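Local coordinates for probable threonyl-tRNA synthetase 1 (Aeropyrum pernix, PDB 3A32), which catalyses the attachment of threonine to tRNA(Thr) in two steps, through a threonyl-adenylate, and lacks a cis-editing domain, at the interface of chains A and B. Numbering follows the deposited sequence. Chains: chain A/B, Probable threonyl-tRNA synthetase 1.

The interface of chains A and B. Residues chain A 369, 462-464; chain B 61, 64-65.
With CG anti to its own carbonyl carbon (chi1 -63°) and the chain extended beyond it, B:Lys61 lays its methylenes alongside the backbone carbonyl of A:Arg462 and across A:Ile463. CG, CD and CE pass the carbonyl oxygen of A:Arg462 in turn; B:Lys61 CG lies 3.6 Å from A:Arg462 O. These are van der Waals contacts of carbon against a polar atom, and the guanidinium of A:Arg462 takes no part in them. A:Ile463 meets the lysine at about a right angle: its CG1 rests 4.0 Å from B:Lys61 CE. The other branch, A:Ile463 CG2, turns toward the next turn of the helix and touches the methyl B:Ala64 CB at 4.0 Å. That methyl is shared, since B:Ala64 CB also faces A:Pro464, lying 3.8 Å from its ring carbon CD and 3.3 Å from its backbone O. The small methyl probably allows this close approach of the A loop to the helix. Further along the ring, A:Pro464 CG abuts the methylene CG of B:Arg65 at 3.7 Å, the two side chains crossing obliquely. A:Pro464 gives up more surface here than the other residues of the patch, 57 Å². Beyond CG the arginine chain bends at chi3 (61°), and B:Arg65 NH1 stops 4.0 Å from the backbone O of A:Asp369, too far for a hydrogen bond. A:Asp369, at the end of helix 353-369, is poorly ordered; its carboxylate could at most exert a weak, long-range attraction on the arginine. No polar pair bonds across the patch, so the fit rests on shape and on aliphatic parts of charged side chains. The patch joins the C-terminal loop of one subunit, just ahead of the short strand 465-466, to the end of helix 48-65 in the catalytic region of the other. Repeated by the two-fold axis, it makes a small, largely apolar contribution to the homodimer of this class II synthetase.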
loop_
_atom_site.group_PDB
_atom_site.type_symbol
_atom_site.label_atom_id
_atom_site.label_comp_id
_atom_site.label_asym_id
_atom_site.label_seq_id
_atom_site.Cartn_x
_atom_site.Cartn_y
_atom_site.Cartn_z
ATOM N N ASP A 369 21.127 -4.824 4.055
ATOM C CA ASP A 369 21.309 -3.365 4.010
ATOM C C ASP A 369 20.950 -2.746 2.648
ATOM O O ASP A 369 20.555 -1.575 2.590
ATOM C CB ASP A 369 22.746 -2.975 4.374
ATOM C CG ASP A 369 23.080 -3.229 5.838
ATOM O OD1 ASP A 369 22.177 -3.539 6.678
ATOM O OD2 ASP A 369 24.277 -3.100 6.172
ATOM N N ARG A 462 12.198 -2.628 -2.649
ATOM C CA ARG A 462 13.046 -3.326 -1.738
ATOM C C ARG A 462 12.365 -3.251 -0.385
ATOM O O ARG A 462 12.303 -2.193 0.247
ATOM C CB ARG A 462 14.451 -2.658 -1.638
ATOM C CG ARG A 462 15.165 -2.533 -3.002
ATOM C CD ARG A 462 15.890 -3.834 -3.267
ATOM N NE ARG A 462 16.572 -3.826 -4.537
ATOM C CZ ARG A 462 17.791 -3.332 -4.760
ATOM N NH1 ARG A 462 18.493 -2.763 -3.786
ATOM N NH2 ARG A 462 18.307 -3.423 -5.989
ATOM N N ILE A 463 11.848 -4.388 0.035
ATOM C CA ILE A 463 11.251 -4.500 1.327
ATOM C C ILE A 463 12.005 -5.659 2.016
ATOM O O ILE A 463 11.676 -6.836 1.738
ATOM C CB ILE A 463 9.773 -4.805 1.220
ATOM C CG1 ILE A 463 9.117 -3.760 0.273
ATOM C CG2 ILE A 463 9.183 -4.856 2.692
ATOM C CD1 ILE A 463 7.694 -4.056 -0.071
ATOM N N PRO A 464 13.061 -5.311 2.821
ATOM C CA PRO A 464 14.000 -6.291 3.419
ATOM C C PRO A 464 13.361 -7.104 4.487
ATOM O O PRO A 464 12.410 -6.665 5.162
ATOM C CB PRO A 464 15.121 -5.440 4.038
ATOM C CG PRO A 464 14.594 -4.017 4.125
ATOM C CD PRO A 464 13.429 -3.907 3.115
ATOM N N LYS B 61 8.634 0.163 4.484
ATOM C CA LYS B 61 10.083 0.020 4.276
ATOM C C LYS B 61 10.927 0.479 5.450
ATOM O O LYS B 61 11.930 -0.193 5.773
ATOM C CB LYS B 61 10.531 0.716 2.972
ATOM C CG LYS B 61 9.896 0.082 1.710
ATOM C CD LYS B 61 10.141 0.873 0.429
ATOM C CE LYS B 61 9.553 0.095 -0.731
ATOM N NZ LYS B 61 9.714 0.780 -2.052
ATOM N N ALA B 64 10.539 -2.361 7.916
ATOM C CA ALA B 64 11.325 -3.523 7.475
ATOM C C ALA B 64 12.874 -3.361 7.711
ATOM O O ALA B 64 13.552 -4.307 8.134
ATOM C CB ALA B 64 10.991 -3.875 6.068
ATOM N N ARG B 65 13.410 -2.158 7.515
ATOM C CA ARG B 65 14.823 -1.857 7.744
ATOM C C ARG B 65 15.268 -1.825 9.225
ATOM O O ARG B 65 16.452 -1.987 9.524
ATOM C CB ARG B 65 15.122 -0.495 7.104
ATOM C CG ARG B 65 15.191 -0.632 5.597
ATOM C CD ARG B 65 14.917 0.624 4.847
ATOM N NE ARG B 65 15.854 1.711 5.144
ATOM C CZ ARG B 65 17.099 1.812 4.667
ATOM N NH1 ARG B 65 17.596 0.869 3.860
ATOM N NH2 ARG B 65 17.839 2.881 5.004
#